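Local coordinates for gamma-glutamyltranspeptidase (Ggt) (Helicobacter pylori 26695, PDB 5BPK) that transfers the gamma-glutamyl group of glutathione and related compounds to water or acceptor amino acids, acting as an N-terminal nucleophile hydrolase, at the interface of chains A and B. Sequence-based numbering; all coordinates share one arbitrary frame. Chains: chain A, Gamma-glutamyltranspeptidase (Ggt); chain B, Gamma-glutamyltranspeptidase (Ggt).

The two chains are the large and small subunits of an N-terminal nucleophile hydrolase, formed in this family by self-cleavage of one precursor, and the four contacts sample their boundary. Contacts 2 and 3 are neighbours, with C-alpha centres about 8 Å apart, and share A:Val122. Contact 4 lies about 14 Å from contact 3 and 18 Å from contact 2, centre to centre. Contact 1, around helix 174-187, stands apart, its centre about 20 Å from that of contact 3 and 28 Å from that of contact 4. In chain B, loop segments dominate all four, which suggests that small-subunit loops near the substrate pocket are held by the large subunit.

Contact 1: the interface of chains A and B. Residues chain A 77, 180, 183, 187, 197; chain B 24, 27, 36.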
ATOM      1  N   PRO A  77      -8.493  -4.214  11.461  1.00 11.20           N
ATOM      2  CA  PRO A  77      -9.335  -4.790  10.405  1.00 12.58           C
ATOM      3  C   PRO A  77      -9.812  -3.819   9.323  1.00 12.58           C
ATOM      4  O   PRO A  77     -10.300  -4.262   8.280  1.00 12.87           O
ATOM      5  CB  PRO A  77     -10.513  -5.405  11.176  1.00 14.42           C
ATOM      6  CG  PRO A  77     -10.482  -4.806  12.514  1.00 14.74           C
ATOM      7  CD  PRO A  77      -9.097  -4.362  12.798  1.00 13.53           C
ATOM      8  N   LEU A 180     -15.034   2.671  12.601  1.00 16.60           N
ATOM      9  CA  LEU A 180     -16.181   1.770  12.661  1.00 17.30           C
ATOM     10  C   LEU A 180     -17.484   2.545  12.418  1.00 18.61           C
ATOM     11  O   LEU A 180     -18.320   2.118  11.619  1.00 17.15           O
ATOM     12  CB  LEU A 180     -16.230   1.028  13.995  1.00 16.31           C
ATOM     13  CG  LEU A 180     -15.230  -0.109  14.167  1.00 15.97           C
ATOM     14  CD1 LEU A 180     -15.299  -0.620  15.596  1.00 17.26           C
ATOM     15  CD2 LEU A 180     -15.515  -1.227  13.187  1.00 16.43           C
ATOM     16  N   ALA A 183     -18.076   3.405   8.797  1.00 17.93           N
ATOM     17  CA  ALA A 183     -18.412   2.236   7.970  1.00 15.55           C
ATOM     18  C   ALA A 183     -19.750   1.601   8.344  1.00 16.14           C
ATOM     19  O   ALA A 183     -20.213   0.667   7.687  1.00 14.74           O
ATOM     20  CB  ALA A 183     -17.297   1.189   8.076  1.00 15.75           C
ATOM     21  N   PHE A 187     -21.634  -1.753   6.707  1.00 15.21           N
ATOM     22  CA  PHE A 187     -21.731  -3.037   7.410  1.00 13.76           C
ATOM     23  C   PHE A 187     -23.170  -3.527   7.470  1.00 15.22           C
ATOM     24  O   PHE A 187     -23.438  -4.714   7.335  1.00 14.58           O
ATOM     25  CB  PHE A 187     -21.259  -2.927   8.856  1.00 12.34           C
ATOM     26  CG  PHE A 187     -19.783  -2.694   9.036  1.00 12.43           C
ATOM     27  CD1 PHE A 187     -18.831  -3.354   8.270  1.00 14.14           C
ATOM     28  CD2 PHE A 187     -19.349  -1.877  10.063  1.00 11.95           C
ATOM     29  CE1 PHE A 187     -17.483  -3.147   8.511  1.00 12.29           C
ATOM     30  CE2 PHE A 187     -18.009  -1.670  10.295  1.00 14.88           C
ATOM     31  CZ  PHE A 187     -17.079  -2.307   9.523  1.00 12.42           C
ATOM     32  N   PHE A 197     -19.306  -6.951  13.435  1.00 13.37           N
ATOM     33  CA  PHE A 197     -18.923  -5.559  13.698  1.00 14.08           C
ATOM     34  C   PHE A 197     -19.930  -4.779  14.533  1.00 14.21           C
ATOM     35  O   PHE A 197     -19.859  -3.556  14.615  1.00 17.05           O
ATOM     36  CB  PHE A 197     -18.572  -4.873  12.378  1.00 14.92           C
ATOM     37  CG  PHE A 197     -17.341  -5.440  11.762  1.00 11.44           C
ATOM     38  CD1 PHE A 197     -16.085  -5.091  12.259  1.00 13.63           C
ATOM     39  CD2 PHE A 197     -17.421  -6.402  10.761  1.00 12.93           C
ATOM     40  CE1 PHE A 197     -14.937  -5.647  11.722  1.00 15.01           C
ATOM     41  CE2 PHE A 197     -16.272  -6.976  10.237  1.00 13.62           C
ATOM     42  CZ  PHE A 197     -15.032  -6.600  10.720  1.00 15.80           C
TER
ATOM     43  N   TYR B  24     -12.170  -0.931   5.689  1.00 11.06           N
ATOM     44  CA  TYR B  24     -13.022  -2.121   5.872  1.00 12.41           C
ATOM     45  C   TYR B  24     -13.425  -2.784   4.544  1.00 12.31           C
ATOM     46  O   TYR B  24     -14.382  -3.554   4.484  1.00 11.61           O
ATOM     47  CB  TYR B  24     -14.232  -1.844   6.773  1.00 13.73           C
ATOM     48  CG  TYR B  24     -13.838  -1.312   8.132  1.00 11.88           C
ATOM     49  CD1 TYR B  24     -13.413  -2.171   9.147  1.00 11.02           C
ATOM     50  CD2 TYR B  24     -13.874   0.046   8.404  1.00 12.85           C
ATOM     51  CE1 TYR B  24     -13.046  -1.689  10.383  1.00 13.13           C
ATOM     52  CE2 TYR B  24     -13.513   0.534   9.639  1.00 13.28           C
ATOM     53  CZ  TYR B  24     -13.098  -0.337  10.625  1.00 13.18           C
ATOM     54  OH  TYR B  24     -12.716   0.137  11.848  1.00 14.85           O
ATOM     55  N   ALA B  27     -16.823  -3.933   2.971  1.00 13.55           N
ATOM     56  CA  ALA B  27     -17.717  -3.963   4.132  1.00 13.83           C
ATOM     57  C   ALA B  27     -18.478  -5.283   4.325  1.00 12.87           C
ATOM     58  O   ALA B  27     -19.236  -5.409   5.292  1.00 14.73           O
ATOM     59  CB  ALA B  27     -18.677  -2.775   4.110  1.00 14.37           C
ATOM     60  N   LEU B  36     -13.191  -9.665   6.557  1.00 10.93           N
ATOM     61  CA  LEU B  36     -13.756  -8.781   5.546  1.00 10.84           C
ATOM     62  C   LEU B  36     -13.173  -9.037   4.163  1.00 11.13           C
ATOM     63  O   LEU B  36     -11.971  -9.265   4.016  1.00 11.65           O
ATOM     64  CB  LEU B  36     -13.487  -7.322   5.915  1.00 11.04           C
ATOM     65  CG  LEU B  36     -14.377  -6.740   7.006  1.00 10.55           C
ATOM     66  CD1 LEU B  36     -13.721  -5.543   7.673  1.00 11.23           C
ATOM     67  CD2 LEU B  36     -15.758  -6.379   6.457  1.00 13.57           C
TER
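The ring of A:Phe187 turns its rim to a face of B:Tyr24, an edge-to-face pair with centroids 5.2 Å apart and planes at 74°. The aromatic cluster built on this pair joins the large and small subunits of a gamma-glutamyltranspeptidase, an N-terminal nucleophile hydrolase. A:Phe187 CZ sits above the tyrosine ring, displaced toward the rim, and lies 3.7 Å from B:Tyr24 CG. In the plane of A:Phe187, at its edge, are B:Tyr24 CD1 and the carbonyl oxygen O of B:Ala27, the latter 3.6 Å from A:Phe187 CD1. One face of this phenylalanine is capped within chain A by A:Phe197 CB, centred over the ring, and A:Phe187 CE1 in turn lies over one face of A:Phe197, offset toward its rim. Within chain B, B:Leu36 CD1 lies in plane at an edge of the B:Tyr24 ring. B:Tyr24 carries CG beside its backbone N (chi1 -56°), an orientation that sends the ring along helix 174-187. There A:Ala183 CB meets B:Tyr24 CD2 at 3.6 Å, and the side chain of A:Leu180 crosses the phenol at about a right angle. The isobutyl branch touches the far end of the tyrosine, A:Leu180 CD2 lying 3.4 Å from the hydroxyl OH of B:Tyr24. Across the cluster, A:Phe197 and B:Leu36 approach from opposite directions. A:Phe197 CZ reaches B:Leu36 CD1 at 3.5 Å, while the same methyl packs 3.7 Å from the carbonyl oxygen O of A:Pro77.

Contact 2: the interface of chains A and B. Residues chain A 116, 120-122; chain B 47.
Loop meets loop where B:Lys47 reaches across to A:Gly120 and A:Asn121, with A:Leu116 and A:Val122 flanking it. The lysine is stretched out: CG is anti to the backbone N (chi1 -179°) and the chain stays extended beyond it, carrying the amino group NZ across to the chain A loop. There B:Lys47 NZ donates a hydrogen bond of 3.0 Å to the backbone carbonyl oxygen, A:Gly120 O. The approach is bent, with a C=O...N angle of 134°, and the donor is tilted 33° from the carbonyl plane. A second hydrogen bond joins B:Lys47 NZ to the side-chain amide oxygen OD1 of A:Asn121, at 3.2 Å; the asparagine and lysine side chains lie side by side and point the same way. Water 1 extends the grip, lying 3.2 Å from B:Lys47 NZ and 2.9 Å from the backbone N of A:Val122. Two protein oxygens and a water thus meet the amino group, which would suit its probable positive charge. The aliphatic stem is used too: A:Leu116 CD2 meets B:Lys47 CB at 4.0 Å, with the two side chains crossing at about a right angle. In the fold, the chain A loop lies between strand 97-102 and the 3-10 helix 131-133, while B:Lys47 follows the 3-10 helix 40-43 and precedes strand 77-81, at the periphery of the subunit boundary.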
ATOM      1  N   LEU A 116     -21.105  -2.606 -15.174  1.00 20.84           N
ATOM      2  CA  LEU A 116     -21.927  -1.676 -15.945  1.00 21.94           C
ATOM      3  C   LEU A 116     -23.335  -2.226 -16.117  1.00 24.20           C
ATOM      4  O   LEU A 116     -23.537  -3.440 -16.118  1.00 22.38           O
ATOM      5  CB  LEU A 116     -21.310  -1.439 -17.322  1.00 22.51           C
ATOM      6  CG  LEU A 116     -19.878  -0.899 -17.375  1.00 21.17           C
ATOM      7  CD1 LEU A 116     -19.524  -0.477 -18.799  1.00 23.15           C
ATOM      8  CD2 LEU A 116     -19.691   0.265 -16.411  1.00 19.38           C
ATOM      9  N   GLY A 120     -24.520   0.666 -20.458  1.00 31.79           N
ATOM     10  CA  GLY A 120     -23.072   0.840 -20.394  1.00 29.64           C
ATOM     11  C   GLY A 120     -22.644   1.828 -19.323  1.00 27.74           C
ATOM     12  O   GLY A 120     -21.530   2.349 -19.367  1.00 28.41           O
ATOM     13  N   ASN A 121     -23.527   2.101 -18.361  1.00 26.25           N
ATOM     14  CA  ASN A 121     -23.217   3.045 -17.289  1.00 25.38           C
ATOM     15  C   ASN A 121     -22.882   2.310 -16.000  1.00 24.51           C
ATOM     16  O   ASN A 121     -23.427   1.248 -15.722  1.00 23.80           O
ATOM     17  CB  ASN A 121     -24.379   4.017 -17.066  1.00 27.88           C
ATOM     18  CG  ASN A 121     -24.610   4.931 -18.264  1.00 27.04           C
ATOM     19  OD1 ASN A 121     -23.661   5.415 -18.885  1.00 29.60           O
ATOM     20  ND2 ASN A 121     -25.871   5.172 -18.587  1.00 31.70           N
ATOM     21  N   VAL A 122     -21.982   2.893 -15.216  1.00 23.62           N
ATOM     22  CA  VAL A 122     -21.577   2.300 -13.942  1.00 21.84           C
ATOM     23  C   VAL A 122     -22.777   2.093 -13.007  1.00 23.02           C
ATOM     24  O   VAL A 122     -23.583   3.005 -12.802  1.00 25.42           O
ATOM     25  CB  VAL A 122     -20.525   3.185 -13.248  1.00 21.18           C
ATOM     26  CG1 VAL A 122     -20.244   2.677 -11.845  1.00 22.31           C
ATOM     27  CG2 VAL A 122     -19.250   3.243 -14.076  1.00 19.57           C
TER
ATOM     28  N   LYS B  47     -14.763   1.242 -16.573  1.00 18.40           N
ATOM     29  CA  LYS B  47     -15.267   1.892 -17.778  1.00 19.88           C
ATOM     30  C   LYS B  47     -14.212   2.925 -18.209  1.00 19.81           C
ATOM     31  O   LYS B  47     -13.678   3.644 -17.359  1.00 18.75           O
ATOM     32  CB  LYS B  47     -16.600   2.585 -17.476  1.00 18.82           C
ATOM     33  CG  LYS B  47     -17.245   3.275 -18.677  1.00 22.24           C
ATOM     34  CD  LYS B  47     -18.589   3.883 -18.324  1.00 21.97           C
ATOM     35  CE  LYS B  47     -19.130   4.742 -19.457  1.00 26.95           C
ATOM     36  NZ  LYS B  47     -20.520   5.186 -19.179  1.00 30.24           N
TER
HETATM   37  O   HOH W   1     -21.124   5.578 -16.074  1.00 29.11           O

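Contact 3: the interface of chains A and B. Residues chain A 115, 122, 127-128; chain B 42, 46, 50, 64.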
ATOM      1  N   PHE A 115     -19.347  -4.385 -14.127  1.00 18.55           N
ATOM      2  CA  PHE A 115     -19.883  -3.371 -13.217  1.00 19.11           C
ATOM      3  C   PHE A 115     -20.764  -2.343 -13.915  1.00 19.85           C
ATOM      4  O   PHE A 115     -21.125  -1.325 -13.322  1.00 20.60           O
ATOM      5  CB  PHE A 115     -18.738  -2.678 -12.473  1.00 19.57           C
ATOM      6  CG  PHE A 115     -17.972  -3.603 -11.580  1.00 17.77           C
ATOM      7  CD1 PHE A 115     -18.563  -4.121 -10.434  1.00 17.72           C
ATOM      8  CD2 PHE A 115     -16.676  -3.978 -11.890  1.00 16.87           C
ATOM      9  CE1 PHE A 115     -17.872  -4.998  -9.608  1.00 15.99           C
ATOM     10  CE2 PHE A 115     -15.982  -4.843 -11.064  1.00 15.07           C
ATOM     11  CZ  PHE A 115     -16.585  -5.357  -9.922  1.00 14.93           C
ATOM     12  N   VAL A 122     -21.982   2.893 -15.216  1.00 23.62           N
ATOM     13  CA  VAL A 122     -21.577   2.300 -13.942  1.00 21.84           C
ATOM     14  C   VAL A 122     -22.777   2.093 -13.007  1.00 23.02           C
ATOM     15  O   VAL A 122     -23.583   3.005 -12.802  1.00 25.42           O
ATOM     16  CB  VAL A 122     -20.525   3.185 -13.248  1.00 21.18           C
ATOM     17  CG1 VAL A 122     -20.244   2.677 -11.845  1.00 22.31           C
ATOM     18  CG2 VAL A 122     -19.250   3.243 -14.076  1.00 19.57           C
ATOM     19  N   SER A 127     -18.818  -1.829  -7.575  1.00 16.42           N
ATOM     20  CA  SER A 127     -17.370  -2.056  -7.456  1.00 16.43           C
ATOM     21  C   SER A 127     -16.823  -1.724  -6.055  1.00 17.05           C
ATOM     22  O   SER A 127     -15.615  -1.886  -5.804  1.00 16.93           O
ATOM     23  CB  SER A 127     -16.620  -1.227  -8.519  1.00 16.54           C
ATOM     24  OG  SER A 127     -16.549   0.154  -8.190  1.00 17.39           O
ATOM     25  N   GLU A 128     -17.697  -1.268  -5.153  1.00 16.69           N
ATOM     26  CA  GLU A 128     -17.276  -0.698  -3.861  1.00 16.55           C
ATOM     27  C   GLU A 128     -17.796  -1.456  -2.631  1.00 16.46           C
ATOM     28  O   GLU A 128     -17.036  -1.710  -1.698  1.00 16.17           O
ATOM     29  CB  GLU A 128     -17.736   0.758  -3.751  1.00 19.01           C
ATOM     30  CG  GLU A 128     -17.113   1.710  -4.759  1.00 23.22           C
ATOM     31  CD  GLU A 128     -17.546   3.159  -4.553  1.00 27.62           C
ATOM     32  OE1 GLU A 128     -17.670   3.592  -3.396  1.00 32.97           O
ATOM     33  OE2 GLU A 128     -17.741   3.875  -5.554  1.00 33.41           O
TER
ATOM     34  N   ASP B  42     -12.362  -2.287  -7.647  1.00 14.33           N
ATOM     35  CA  ASP B  42     -12.418  -0.851  -7.995  1.00 15.44           C
ATOM     36  C   ASP B  42     -11.063  -0.256  -8.436  1.00 14.65           C
ATOM     37  O   ASP B  42     -11.000   0.885  -8.893  1.00 15.63           O
ATOM     38  CB  ASP B  42     -12.981  -0.018  -6.832  1.00 14.78           C
ATOM     39  CG  ASP B  42     -13.321   1.410  -7.249  1.00 16.42           C
ATOM     40  OD1 ASP B  42     -14.264   1.578  -8.059  1.00 17.43           O
ATOM     41  OD2 ASP B  42     -12.636   2.357  -6.784  1.00 15.85           O
ATOM     42  N   ILE B  46     -13.172   0.273 -14.628  1.00 15.13           N
ATOM     43  CA  ILE B  46     -14.430  -0.443 -14.856  1.00 16.52           C
ATOM     44  C   ILE B  46     -15.202   0.084 -16.078  1.00 17.78           C
ATOM     45  O   ILE B  46     -16.143  -0.556 -16.544  1.00 19.73           O
ATOM     46  CB  ILE B  46     -15.319  -0.459 -13.582  1.00 16.32           C
ATOM     47  CG1 ILE B  46     -15.836   0.940 -13.219  1.00 17.33           C
ATOM     48  CG2 ILE B  46     -14.539  -1.065 -12.407  1.00 17.06           C
ATOM     49  CD1 ILE B  46     -16.737   0.940 -12.014  1.00 19.34           C
ATOM     50  N   ASN B  50     -13.531   6.480 -16.485  1.00 19.33           N
ATOM     51  CA  ASN B  50     -14.276   6.598 -15.223  1.00 20.82           C
ATOM     52  C   ASN B  50     -13.306   6.719 -14.041  1.00 18.48           C
ATOM     53  O   ASN B  50     -12.454   5.854 -13.883  1.00 20.79           O
ATOM     54  CB  ASN B  50     -15.167   5.372 -15.023  1.00 21.68           C
ATOM     55  CG  ASN B  50     -15.894   5.383 -13.693  1.00 22.20           C
ATOM     56  OD1 ASN B  50     -15.550   4.624 -12.775  1.00 23.18           O
ATOM     57  ND2 ASN B  50     -16.915   6.228 -13.584  1.00 20.55           N
ATOM     58  N   ILE B  64     -10.676  -4.863 -16.914  1.00 13.58           N
ATOM     59  CA  ILE B  64     -10.902  -6.145 -16.262  1.00 14.06           C
ATOM     60  C   ILE B  64     -10.786  -7.298 -17.258  1.00 15.57           C
ATOM     61  O   ILE B  64     -11.317  -7.226 -18.371  1.00 16.89           O
ATOM     62  CB  ILE B  64     -12.313  -6.209 -15.620  1.00 13.65           C
ATOM     63  CG1 ILE B  64     -12.458  -5.151 -14.525  1.00 14.83           C
ATOM     64  CG2 ILE B  64     -12.586  -7.616 -15.080  1.00 15.63           C
ATOM     65  CD1 ILE B  64     -13.888  -4.911 -14.079  1.00 14.66           C
TER
HETATM   66  O   HOH W   2     -17.009  -3.115 -15.604  1.00 18.12           O
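B:Ile46 packs against A:Phe115 and A:Val122 in the tighter part of this contact between the large and small subunits. Its CG2 methyl touches A:Phe115 CD2 at 3.6 Å, coming from above the ring plane beyond CD2, on the side where A:Ser127 CB lies over the ring centre. B:Ile64 CD1 instead comes in near the plane, 3.7 Å from A:Phe115 CE2. The other end of the isoleucine completes the packing, B:Ile46 CD1 lying 3.9 Å from A:Val122 CG1. Beside this apolar core, the hydroxyl OG of A:Ser127 donates a 2.7 Å hydrogen bond to the carboxylate oxygen OD1 of B:Asp42. It arrives on the anti side, 27° out of the carboxylate plane; a chi1 of 76° turns OG toward chain B.

The hydrated side is a different flank, where water 2 links the backbones, 3.0 Å from A:Phe115 N and 2.9 Å from B:Ile46 O. B:Asn50 makes a slighter contact, its ND2 3.8 Å from A:Val122 CG2. In the fold, chain A supplies the loop between strand 97-102 and the 3-10 helix 131-133, and B:Asp42 belongs to the 3-10 helix 40-43, whose B:Glu40 and B:Asp43 line the ligand pocket.

Contact 4: the interface of chains A and B. Residues chain A 323, 326-327; chain B 57-59, 71, 128.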
ATOM      1  N   TYR A 323       1.600  10.750 -13.690  1.00  9.56           N
ATOM      2  CA  TYR A 323       0.214  10.291 -13.519  1.00 11.01           C
ATOM      3  C   TYR A 323      -0.537  10.260 -14.846  1.00 10.76           C
ATOM      4  O   TYR A 323      -1.395   9.405 -15.043  1.00 12.51           O
ATOM      5  CB  TYR A 323      -0.538  11.084 -12.453  1.00 11.54           C
ATOM      6  CG  TYR A 323      -0.202  10.660 -11.031  1.00 10.57           C
ATOM      7  CD1 TYR A 323       0.871  11.219 -10.355  1.00 12.15           C
ATOM      8  CD2 TYR A 323      -0.946   9.680 -10.376  1.00 10.49           C
ATOM      9  CE1 TYR A 323       1.182  10.844  -9.056  1.00 11.58           C
ATOM     10  CE2 TYR A 323      -0.637   9.290  -9.073  1.00 12.82           C
ATOM     11  CZ  TYR A 323       0.443   9.878  -8.419  1.00 12.45           C
ATOM     12  OH  TYR A 323       0.777   9.520  -7.120  1.00 12.44           O
ATOM     13  N   ARG A 326       0.644   7.033 -16.264  1.00 10.93           N
ATOM     14  CA  ARG A 326      -0.032   5.943 -15.553  1.00 10.48           C
ATOM     15  C   ARG A 326      -1.367   5.566 -16.186  1.00 11.28           C
ATOM     16  O   ARG A 326      -1.689   4.381 -16.322  1.00 12.97           O
ATOM     17  CB  ARG A 326      -0.276   6.346 -14.091  1.00 10.49           C
ATOM     18  CG  ARG A 326      -0.809   5.236 -13.191  1.00 12.26           C
ATOM     19  CD  ARG A 326      -1.275   5.821 -11.857  1.00 11.47           C
ATOM     20  NE  ARG A 326      -1.553   4.767 -10.877  1.00 11.06           N
ATOM     21  CZ  ARG A 326      -2.676   4.042 -10.795  1.00 14.91           C
ATOM     22  NH1 ARG A 326      -3.695   4.248 -11.620  1.00 15.60           N
ATOM     23  NH2 ARG A 326      -2.788   3.097  -9.864  1.00 14.68           N
ATOM     24  N   SER A 327      -2.131   6.579 -16.576  1.00 11.46           N
ATOM     25  CA  SER A 327      -3.497   6.405 -17.077  1.00 12.10           C
ATOM     26  C   SER A 327      -3.607   5.611 -18.393  1.00 11.94           C
ATOM     27  O   SER A 327      -4.674   5.081 -18.701  1.00 14.24           O
ATOM     28  CB  SER A 327      -4.172   7.773 -17.254  1.00 13.28           C
ATOM     29  OG  SER A 327      -3.699   8.430 -18.410  1.00 13.50           O
TER
ATOM     30  N   VAL B  57      -7.852   7.200 -13.389  1.00 16.64           N
ATOM     31  CA  VAL B  57      -8.539   6.803 -14.610  1.00 15.96           C
ATOM     32  C   VAL B  57      -7.690   5.851 -15.433  1.00 16.45           C
ATOM     33  O   VAL B  57      -6.461   5.743 -15.257  1.00 17.34           O
ATOM     34  CB  VAL B  57      -8.882   8.042 -15.473  1.00 17.71           C
ATOM     35  CG1 VAL B  57      -9.950   8.883 -14.774  1.00 18.26           C
ATOM     36  CG2 VAL B  57      -7.617   8.864 -15.773  1.00 18.87           C
ATOM     37  N   GLY B  58      -8.352   5.170 -16.352  1.00 16.45           N
ATOM     38  CA  GLY B  58      -7.671   4.232 -17.218  1.00 15.77           C
ATOM     39  C   GLY B  58      -8.435   3.922 -18.474  1.00 16.21           C
ATOM     40  O   GLY B  58      -9.438   4.572 -18.796  1.00 16.35           O
ATOM     41  N   GLY B  59      -7.953   2.908 -19.175  1.00 15.72           N
ATOM     42  CA  GLY B  59      -8.553   2.474 -20.432  1.00 14.61           C
ATOM     43  C   GLY B  59      -8.320   0.990 -20.611  1.00 16.28           C
ATOM     44  O   GLY B  59      -8.738   0.187 -19.774  1.00 19.32           O
ATOM     45  N   LEU B  71      -4.493  -2.896 -11.278  1.00 10.23           N
ATOM     46  CA  LEU B  71      -3.370  -1.996 -11.084  1.00 10.58           C
ATOM     47  C   LEU B  71      -3.390  -1.372  -9.690  1.00 10.67           C
ATOM     48  O   LEU B  71      -4.421  -0.894  -9.240  1.00 10.47           O
ATOM     49  CB  LEU B  71      -3.377  -0.885 -12.130  1.00 11.31           C
ATOM     50  CG  LEU B  71      -2.178   0.061 -12.121  1.00 11.37           C
ATOM     51  CD1 LEU B  71      -0.928  -0.668 -12.564  1.00 12.38           C
ATOM     52  CD2 LEU B  71      -2.447   1.283 -12.988  1.00 12.32           C
ATOM     53  N   TRP B 128      -2.272  14.996 -11.663  1.00 11.28           N
ATOM     54  CA  TRP B 128      -2.631  15.369 -13.042  1.00 11.12           C
ATOM     55  C   TRP B 128      -4.140  15.627 -13.179  1.00 11.89           C
ATOM     56  O   TRP B 128      -4.544  16.736 -13.539  1.00 14.37           O
ATOM     57  CB  TRP B 128      -2.054  14.342 -14.038  1.00 11.47           C
ATOM     58  CG  TRP B 128      -2.637  14.292 -15.423  1.00 12.61           C
ATOM     59  CD1 TRP B 128      -2.464  15.197 -16.426  1.00 14.91           C
ATOM     60  CD2 TRP B 128      -3.456  13.256 -15.948  1.00 15.13           C
ATOM     61  NE1 TRP B 128      -3.134  14.776 -17.559  1.00 15.22           N
ATOM     62  CE2 TRP B 128      -3.762  13.593 -17.281  1.00 17.50           C
ATOM     63  CE3 TRP B 128      -3.972  12.068 -15.415  1.00 16.86           C
ATOM     64  CZ2 TRP B 128      -4.557  12.780 -18.091  1.00 18.12           C
ATOM     65  CZ3 TRP B 128      -4.766  11.267 -16.221  1.00 18.81           C
ATOM     66  CH2 TRP B 128      -5.045  11.627 -17.541  1.00 19.13           C
TER
HETATM   67  O   HOH W   3      -4.251   6.151 -13.658  1.00 14.03           O
HETATM   68  O   HOH W   4      -5.356   1.687  -9.803  1.00 14.99           O
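A:Arg326 and B:Leu71 supply a face contact between the two subunits of this gamma-glutamyltranspeptidase, an N-terminal nucleophile hydrolase. They come from opposite directions, and the CD2 methyl of B:Leu71 lies over one face of the guanidinium group, offset toward its rim and 3.5 Å from A:Arg326 CZ. The arginine chain is extended from CG to NE, with CG anti to the backbone N (chi1 -172°), a shape that carries its planar end from helix 309-329 to the small subunit.

Water-mediated links use the edge of that plane. Water 3, 2.8 Å from A:Arg326 NH1, passes the contact to the backbone carbonyl oxygen B:Val57 O. Water 4, 2.9 Å from A:Arg326 NH2, does the same for the carbonyl oxygen B:Leu71 O. Both waters lie in the guanidinium plane and should help fix its rotation beneath the methyl.

A:Ser327, near the C-terminal end of helix 309-329, makes van der Waals contacts. Its CB meets the tryptophan six-membered ring at B:Trp128 CZ3, 3.7 Å away, and the branch B:Val57 CG2 at 3.9 Å. The carbonyl oxygen A:Ser327 O rests 3.4 Å from B:Gly58 CA. One turn earlier, A:Tyr323 CB packs against B:Trp128 CB at 3.9 Å.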